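Local structure of cytosol aminopeptidase (Coxiella burnetii, 3IJ3) at residues F200-K205 against L235-I240; A242-L247 against P293-L298; E349-I354 against D441-A446. The protein probably removes amino-terminal residues from peptides as a manganese-dependent metalloaminopeptidase of the M17 (leucine aminopeptidase) family. All blocks are in the same frame, centred on the assembly; numbering follows the deposited sequence. Where two conformers were deposited one is given.

All three contacts join neighbouring strands of one mixed sheet in the catalytic domain. Contact 1 lies at the surface and is antiparallel, while contact 2, partly buried, and contact 3, buried, are parallel; strand 295-305 of contact 2 lies beside strand 231-237 of contact 1, and strand 353-359 of contact 3 adjoins strand 244-252 of contact 2. Chemistry changes with place: lysines on a sulfate and a tryptophan met both directly and through a water mark contact 1, arginines on one face and aliphatic groups on the other mark contact 2, and prolines and isoleucines dominate contact 3. Glu349 ties them together, forming salt bridges with Lys236 of contact 1 and Arg297 of contact 2.

Contact 1: residues F200-K205 against L235-I240; sequences FEAKVK and LKWGDI. With SO4 (sulfate ion), chain G.
An antiparallel strand pair beside a sulfate site joins 200-205 to 235-240, with Lys203 and Lys236 as its hydrogen-bonded pair. Lys203 N donates to Lys236 O at 2.9 Å, and the reciprocal bond from Lys236 N to Lys203 O has the same length. The two lysine side chains run side by side from this pair, Lys203 CG lying 3.7 Å from Lys236 CB. Lys236 is extended beyond CG, whereas Lys203 bends at chi3 (90°); the two amino groups thereby reach different oxygens of one sulfate, Lys203 NZ bonding O1 at 2.7 Å and Lys236 NZ bonding O3 at 2.6 Å. Arg295 is a third donor to the sulfate. The anion, probably from the crystallisation liquor, would offset their like charges, and Glu349 forms a salt bridge with Lys236.

Ahead of Lys203 the chain leaves helix 186-200 through a Schellman motif, with Glu201 at positive phi, and enters strand 203-208 of the catalytic domain's mixed sheet. Just after that turn, Ala202 CB sits 3.4 Å from Lys236 O and also meets Trp237 CB and Leu235 CG. Val204 CG2 touches Leu235 CD1 on the face packed against Ala197 of the helix. Phe200 O lies in the plane of the Trp237 ring, at its edge, 3.7 Å from CD1. A water in the same plane accepts from Trp237 NE1 at 3.0 Å and donates to Phe200 O, bridging carbonyl and indole.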
# COMPACT_ATOMS: atom_id res chain seq x y z
N PHE A 200 0.73 -17.71 -48.45
CA PHE A 200 2.03 -18.16 -48.97
C PHE A 200 2.24 -19.66 -49.02
O PHE A 200 3.35 -20.12 -49.28
CB PHE A 200 3.12 -17.59 -48.03
CG PHE A 200 2.92 -16.15 -47.74
CD1 PHE A 200 3.21 -15.20 -48.72
CD2 PHE A 200 2.39 -15.74 -46.54
CE1 PHE A 200 2.96 -13.86 -48.50
CE2 PHE A 200 2.14 -14.39 -46.31
CZ PHE A 200 2.43 -13.46 -47.30
N GLU A 201 1.15 -20.40 -48.80
CA GLU A 201 1.16 -21.85 -48.69
C GLU A 201 2.25 -22.35 -47.71
O GLU A 201 2.95 -23.32 -47.97
CB GLU A 201 1.16 -22.55 -50.07
CG GLU A 201 -0.17 -22.34 -50.83
CD GLU A 201 -1.38 -22.87 -50.06
OE1 GLU A 201 -2.40 -22.14 -49.95
OE2 GLU A 201 -1.31 -24.00 -49.53
N ALA A 202 2.37 -21.65 -46.58
CA ALA A 202 3.25 -22.07 -45.48
C ALA A 202 2.48 -23.18 -44.76
O ALA A 202 1.25 -23.27 -44.91
CB ALA A 202 3.52 -20.94 -44.52
N LYS A 203 3.18 -24.05 -44.03
CA LYS A 203 2.55 -25.14 -43.30
C LYS A 203 2.43 -24.73 -41.83
O LYS A 203 3.32 -24.06 -41.31
CB LYS A 203 3.36 -26.47 -43.42
CG LYS A 203 4.69 -26.48 -42.68
CD LYS A 203 5.31 -27.90 -42.31
CE LYS A 203 6.21 -28.50 -43.33
NZ LYS A 203 6.89 -29.71 -42.74
N VAL A 204 1.34 -25.11 -41.20
CA VAL A 204 1.11 -24.80 -39.79
C VAL A 204 0.66 -26.04 -39.04
O VAL A 204 -0.26 -26.76 -39.47
CB VAL A 204 0.04 -23.71 -39.60
CG1 VAL A 204 -0.12 -23.37 -38.10
CG2 VAL A 204 0.39 -22.46 -40.39
N LYS A 205 1.32 -26.27 -37.90
CA LYS A 205 1.02 -27.35 -36.99
C LYS A 205 0.60 -26.68 -35.68
O LYS A 205 1.23 -25.74 -35.25
CB LYS A 205 2.31 -28.19 -36.76
CG LYS A 205 2.22 -29.18 -35.64
CD LYS A 205 3.40 -30.15 -35.63
CE LYS A 205 4.72 -29.51 -35.34
NZ LYS A 205 5.76 -30.58 -35.25
N LEU A 235 4.78 -22.76 -37.45
CA LEU A 235 4.68 -22.51 -38.88
C LEU A 235 6.03 -22.67 -39.56
O LEU A 235 7.06 -22.25 -39.01
CB LEU A 235 4.11 -21.10 -39.15
CG LEU A 235 4.10 -20.54 -40.59
CD1 LEU A 235 3.07 -19.41 -40.75
CD2 LEU A 235 5.50 -20.02 -41.01
N LYS A 236 6.02 -23.26 -40.77
CA LYS A 236 7.24 -23.40 -41.56
C LYS A 236 7.00 -22.97 -43.01
O LYS A 236 5.93 -23.20 -43.57
CB LYS A 236 7.80 -24.82 -41.54
CG LYS A 236 8.39 -25.19 -40.20
CD LYS A 236 9.03 -26.56 -40.17
CE LYS A 236 9.88 -26.70 -38.89
NZ LYS A 236 10.61 -28.00 -38.80
N TRP A 237 8.03 -22.38 -43.59
CA TRP A 237 7.99 -21.91 -44.98
C TRP A 237 9.37 -21.83 -45.56
O TRP A 237 10.34 -21.59 -44.86
CB TRP A 237 7.35 -20.51 -45.03
CG TRP A 237 7.41 -19.77 -46.33
CD1 TRP A 237 6.43 -19.70 -47.25
CD2 TRP A 237 8.49 -18.96 -46.83
NE1 TRP A 237 6.82 -18.91 -48.31
CE2 TRP A 237 8.08 -18.44 -48.07
CE3 TRP A 237 9.76 -18.62 -46.34
CZ2 TRP A 237 8.90 -17.60 -48.85
CZ3 TRP A 237 10.58 -17.80 -47.10
CH2 TRP A 237 10.14 -17.29 -48.34
N GLY A 238 9.48 -22.05 -46.87
CA GLY A 238 10.73 -21.85 -47.55
C GLY A 238 11.48 -23.10 -47.95
O GLY A 238 11.12 -24.21 -47.55
N ASP A 239 12.53 -22.88 -48.73
CA ASP A 239 13.39 -23.94 -49.24
C ASP A 239 14.10 -24.64 -48.09
O ASP A 239 14.77 -23.98 -47.30
CB ASP A 239 14.41 -23.35 -50.22
CG ASP A 239 15.19 -24.41 -50.99
OD1 ASP A 239 15.47 -25.51 -50.45
OD2 ASP A 239 15.55 -24.14 -52.15
N ILE A 240 13.97 -25.95 -48.02
CA ILE A 240 14.58 -26.74 -46.95
C ILE A 240 16.12 -26.67 -46.97
O ILE A 240 16.76 -26.97 -45.97
CB ILE A 240 14.10 -28.22 -46.97
CG1 ILE A 240 14.52 -28.96 -45.69
CG2 ILE A 240 14.59 -28.94 -48.20
CD1 ILE A 240 14.06 -28.29 -44.41
S SO4 G . 10.89 -30.02 -41.51
O1 SO4 G . 9.46 -29.90 -41.79
O2 SO4 G . 11.59 -30.52 -42.69
O3 SO4 G . 11.42 -28.71 -41.16
O4 SO4 G . 11.11 -30.95 -40.40
O HOH W 1 5.47 -18.41 -50.93

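Contact 2: residues A242-L247 against P293-L298; sequences APKVTL and PVRLRL. With SO4 (sulfate ion), chain G.
Four backbone hydrogen bonds join 242-247 to 293-298, whose parts 244-247 and 295-298 are parallel neighbours in the catalytic-domain sheet. Arg295 N donates to Pro243 O at 2.8 Å; Val245 N, Arg297 N and Leu247 N continue the ladder to Arg295 O, Val245 O and Arg297 O. On one face Lys244 and Arg295 lie alongside each other, CG to CG 4.1 Å, as do Thr246 and Arg297. On the other, Leu247 CD1 packs on Leu296 CD1 at 3.9 Å; Val245 CG2 meets Val294 CG1, just ahead of the strand, at 3.8 Å. Before the strands pair, Ala242 CB rests on the backbone of Val294.

Helix 275-289 covers the aliphatic face through Ile287, Met288 and Ala280, and Tyr481 adds to it beside the valines. Arg297, extended from CG to NE, is held by salt bridges to Asp234, Glu345 and Glu349. Arg295 instead bends at chi2 (55°), and its NH1 bonds Gly238 O while NH2 donates to sulfate O3 at 3.2 Å, nearly straight at 169°. One water donates both to Thr246 OG1 and to Arg295 O, at 2.9 Å from each.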
# COMPACT_ATOMS: atom_id res chain seq x y z
N ALA A 242 17.79 -23.80 -47.51
CA ALA A 242 18.19 -22.44 -47.14
C ALA A 242 18.52 -22.32 -45.65
O ALA A 242 18.12 -23.17 -44.86
CB ALA A 242 17.06 -21.45 -47.49
N PRO A 243 19.25 -21.26 -45.26
CA PRO A 243 19.59 -21.08 -43.84
C PRO A 243 18.35 -20.98 -43.00
O PRO A 243 17.42 -20.30 -43.39
CB PRO A 243 20.36 -19.75 -43.82
CG PRO A 243 20.83 -19.55 -45.21
CD PRO A 243 19.79 -20.17 -46.08
N LYS A 244 18.37 -21.62 -41.84
CA LYS A 244 17.23 -21.62 -40.96
C LYS A 244 17.18 -20.37 -40.08
O LYS A 244 18.11 -20.10 -39.32
CB LYS A 244 17.22 -22.87 -40.08
CG LYS A 244 16.94 -24.17 -40.81
CD LYS A 244 16.95 -25.33 -39.80
CE LYS A 244 16.44 -26.65 -40.40
NZ LYS A 244 17.28 -27.12 -41.49
N VAL A 245 16.10 -19.61 -40.21
CA VAL A 245 15.83 -18.44 -39.36
C VAL A 245 14.56 -18.81 -38.62
O VAL A 245 13.53 -19.05 -39.27
CB VAL A 245 15.63 -17.17 -40.18
CG1 VAL A 245 15.15 -16.00 -39.27
CG2 VAL A 245 16.92 -16.82 -40.93
N THR A 246 14.63 -18.84 -37.29
CA THR A 246 13.49 -19.21 -36.46
C THR A 246 13.09 -18.04 -35.58
O THR A 246 13.93 -17.46 -34.85
CB THR A 246 13.79 -20.48 -35.59
OG1 THR A 246 14.12 -21.58 -36.45
CG2 THR A 246 12.56 -20.84 -34.65
N LEU A 247 11.80 -17.70 -35.66
CA LEU A 247 11.21 -16.60 -34.92
C LEU A 247 10.32 -17.18 -33.82
O LEU A 247 9.58 -18.14 -34.06
CB LEU A 247 10.36 -15.74 -35.84
CG LEU A 247 11.03 -15.22 -37.12
CD1 LEU A 247 10.02 -14.34 -37.94
CD2 LEU A 247 12.33 -14.45 -36.82
N PRO A 293 15.40 -15.56 -49.01
CA PRO A 293 15.90 -16.93 -49.20
C PRO A 293 16.38 -17.60 -47.92
O PRO A 293 17.59 -17.84 -47.72
CB PRO A 293 17.02 -16.74 -50.22
CG PRO A 293 17.56 -15.39 -49.93
CD PRO A 293 16.39 -14.56 -49.48
N VAL A 294 15.41 -17.90 -47.07
CA VAL A 294 15.64 -18.57 -45.81
C VAL A 294 14.60 -19.67 -45.61
O VAL A 294 13.58 -19.71 -46.31
CB VAL A 294 15.54 -17.60 -44.60
CG1 VAL A 294 16.61 -16.50 -44.71
CG2 VAL A 294 14.12 -16.98 -44.45
N ARG A 295 14.90 -20.56 -44.68
CA ARG A 295 13.97 -21.59 -44.23
C ARG A 295 13.41 -21.01 -42.93
O ARG A 295 14.07 -21.00 -41.90
CB ARG A 295 14.68 -22.92 -44.01
CG ARG A 295 13.81 -24.03 -43.46
CD ARG A 295 12.55 -24.32 -44.29
NE ARG A 295 11.83 -25.48 -43.75
CZ ARG A 295 10.72 -26.02 -44.26
NH1 ARG A 295 10.14 -25.51 -45.36
NH2 ARG A 295 10.19 -27.09 -43.67
N LEU A 296 12.18 -20.50 -43.02
CA LEU A 296 11.52 -19.82 -41.92
C LEU A 296 10.73 -20.76 -41.03
O LEU A 296 10.02 -21.66 -41.53
CB LEU A 296 10.56 -18.78 -42.47
CG LEU A 296 9.64 -18.03 -41.48
CD1 LEU A 296 10.48 -17.15 -40.55
CD2 LEU A 296 8.62 -17.21 -42.27
N ARG A 297 10.85 -20.57 -39.73
CA ARG A 297 10.01 -21.27 -38.78
C ARG A 297 9.54 -20.21 -37.79
O ARG A 297 10.32 -19.32 -37.42
CB ARG A 297 10.78 -22.38 -38.07
CG ARG A 297 9.96 -23.13 -37.08
CD ARG A 297 10.77 -24.20 -36.37
NE ARG A 297 9.92 -25.20 -35.73
CZ ARG A 297 10.39 -26.21 -34.99
NH1 ARG A 297 11.70 -26.32 -34.75
NH2 ARG A 297 9.55 -27.10 -34.49
N LEU A 298 8.27 -20.28 -37.42
CA LEU A 298 7.66 -19.38 -36.44
C LEU A 298 7.02 -20.22 -35.35
O LEU A 298 6.17 -21.08 -35.63
CB LEU A 298 6.61 -18.50 -37.12
CG LEU A 298 5.65 -17.71 -36.21
CD1 LEU A 298 6.39 -16.57 -35.47
CD2 LEU A 298 4.51 -17.13 -37.04
S SO4 G . 10.89 -30.02 -41.51
O1 SO4 G . 9.46 -29.90 -41.79
O2 SO4 G . 11.59 -30.52 -42.69
O3 SO4 G . 11.42 -28.71 -41.16
O4 SO4 G . 11.11 -30.95 -40.40
O HOH W 2 14.06 -22.19 -39.29

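Contact 3: residues E349-I354 against D441-A446; sequences EDPDLI and DQIPWA
Ile443 turns its CB toward 349-354 and sets its two branches against different partners. The CG2 methyl, placed anti to the backbone N by a chi1 of -61°, touches both Pro351 and Ile354: Ile443 CG2 lies 3.8 Å from Ile354 CD1, also meets Pro351 O, and is a little farther from Pro351 CG. Ile443 CG1 instead meets the carboxylate of Asp350, at 3.8 Å from Asp350 OD1. Val347 of helix 335-347 packs on both isoleucines.

Pro444 also faces across the contact, but through the far atoms of its ring: Pro444 CG lies 3.3 Å from Asp352 O, with CD close by. The carboxylate of Asp352 is turned elsewhere, to a hydrogen bond between its OD2 and the hydroxyl of Tyr481. Leu353 has its CB directed away from 441-446, yet CD1 curls back to 3.7 Å from Pro444 O; its remaining surroundings include Tyr476 and Leu477 of helix 470-481.

Beyond the prolines the two segments become parallel neighbours in the mixed sheet of the catalytic domain, strand 353-359 beside strand 445-454. Ile354 is gripped at both backbone polar atoms, its N donating to Pro444 O in the carbonyl plane and its O accepting from Ala446 N, each bond 3.0 Å long. Its side chain shares a sheet face with Trp445. Ile354 CG2 meets Trp445 CD1 at 3.9 Å. The indole is anti to its own backbone N (chi1 165°), and its NE1 bonds Asp356 OD2, which would help to hold the ring's rotation beside Ile354. At the start of the contact, a water lies 2.7 Å from Asp350 OD1 and close to Gln442 O.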
# COMPACT_ATOMS: atom_id res chain seq x y z
N GLU A 349 17.05 -27.88 -34.00
CA GLU A 349 17.41 -27.86 -35.42
C GLU A 349 18.75 -27.18 -35.73
O GLU A 349 19.14 -27.09 -36.90
CB GLU A 349 16.31 -27.13 -36.22
CG GLU A 349 14.97 -27.82 -36.21
CD GLU A 349 13.95 -27.13 -37.09
OE1 GLU A 349 13.82 -25.89 -37.00
OE2 GLU A 349 13.23 -27.86 -37.83
N ASP A 350 19.44 -26.66 -34.71
CA ASP A 350 20.70 -25.94 -34.90
C ASP A 350 20.52 -24.86 -36.00
O ASP A 350 21.24 -24.84 -37.01
CB ASP A 350 21.85 -26.88 -35.26
CG ASP A 350 23.20 -26.20 -35.19
OD1 ASP A 350 23.32 -25.19 -34.45
OD2 ASP A 350 24.14 -26.66 -35.87
N PRO A 351 19.55 -23.96 -35.80
CA PRO A 351 19.26 -22.95 -36.80
C PRO A 351 20.37 -21.93 -36.93
O PRO A 351 21.21 -21.79 -36.02
CB PRO A 351 17.97 -22.30 -36.28
CG PRO A 351 18.01 -22.48 -34.82
CD PRO A 351 18.77 -23.76 -34.57
N ASP A 352 20.39 -21.21 -38.06
CA ASP A 352 21.39 -20.17 -38.29
C ASP A 352 21.16 -18.96 -37.38
O ASP A 352 22.12 -18.25 -37.02
CB ASP A 352 21.36 -19.71 -39.75
CG ASP A 352 22.60 -18.93 -40.15
OD1 ASP A 352 23.71 -19.46 -39.96
OD2 ASP A 352 22.48 -17.83 -40.73
N LEU A 353 19.90 -18.73 -37.00
CA LEU A 353 19.50 -17.59 -36.18
C LEU A 353 18.16 -17.84 -35.50
O LEU A 353 17.27 -18.44 -36.10
CB LEU A 353 19.33 -16.35 -37.08
CG LEU A 353 18.79 -15.07 -36.42
CD1 LEU A 353 19.82 -14.52 -35.44
CD2 LEU A 353 18.47 -14.06 -37.54
N ILE A 354 18.06 -17.40 -34.25
CA ILE A 354 16.80 -17.42 -33.51
C ILE A 354 16.54 -15.99 -33.05
O ILE A 354 17.45 -15.35 -32.51
CB ILE A 354 16.81 -18.31 -32.25
CG1 ILE A 354 17.16 -19.75 -32.62
CG2 ILE A 354 15.42 -18.21 -31.50
CD1 ILE A 354 17.36 -20.69 -31.39
N ASP A 441 25.24 -20.97 -26.52
CA ASP A 441 26.02 -19.81 -26.99
C ASP A 441 26.46 -20.00 -28.44
O ASP A 441 26.83 -19.02 -29.11
CB ASP A 441 27.28 -19.58 -26.14
CG ASP A 441 26.98 -18.97 -24.78
OD1 ASP A 441 25.88 -18.42 -24.56
OD2 ASP A 441 27.89 -19.04 -23.93
N GLN A 442 26.42 -21.24 -28.94
CA GLN A 442 26.82 -21.53 -30.33
C GLN A 442 25.75 -21.24 -31.39
O GLN A 442 26.03 -21.35 -32.60
CB GLN A 442 27.30 -22.99 -30.48
CG GLN A 442 28.39 -23.38 -29.46
CD GLN A 442 29.55 -22.39 -29.42
OE1 GLN A 442 30.01 -22.01 -28.34
NE2 GLN A 442 29.99 -21.93 -30.59
N ILE A 443 24.54 -20.93 -30.95
CA ILE A 443 23.45 -20.60 -31.86
C ILE A 443 23.19 -19.09 -31.74
O ILE A 443 22.82 -18.63 -30.67
CB ILE A 443 22.16 -21.37 -31.48
CG1 ILE A 443 22.38 -22.88 -31.58
CG2 ILE A 443 20.98 -20.94 -32.37
CD1 ILE A 443 21.25 -23.72 -30.95
N PRO A 444 23.36 -18.33 -32.84
CA PRO A 444 23.13 -16.87 -32.75
C PRO A 444 21.68 -16.60 -32.36
O PRO A 444 20.76 -17.09 -33.01
CB PRO A 444 23.44 -16.38 -34.17
CG PRO A 444 24.35 -17.39 -34.70
CD PRO A 444 23.87 -18.70 -34.17
N TRP A 445 21.51 -15.86 -31.27
CA TRP A 445 20.17 -15.59 -30.70
C TRP A 445 20.00 -14.16 -30.23
O TRP A 445 20.84 -13.63 -29.48
CB TRP A 445 19.94 -16.59 -29.54
CG TRP A 445 18.81 -16.25 -28.62
CD1 TRP A 445 17.47 -16.17 -28.93
CD2 TRP A 445 18.91 -15.97 -27.22
NE1 TRP A 445 16.74 -15.82 -27.80
CE2 TRP A 445 17.61 -15.70 -26.74
CE3 TRP A 445 19.99 -15.90 -26.32
CZ2 TRP A 445 17.35 -15.38 -25.40
CZ3 TRP A 445 19.71 -15.56 -24.96
CH2 TRP A 445 18.40 -15.31 -24.55
N ALA A 446 18.90 -13.53 -30.65
CA ALA A 446 18.55 -12.18 -30.25
C ALA A 446 17.17 -12.25 -29.58
O ALA A 446 16.27 -12.94 -30.08
CB ALA A 446 18.51 -11.20 -31.46
O HOH W 3 25.69 -24.06 -33.99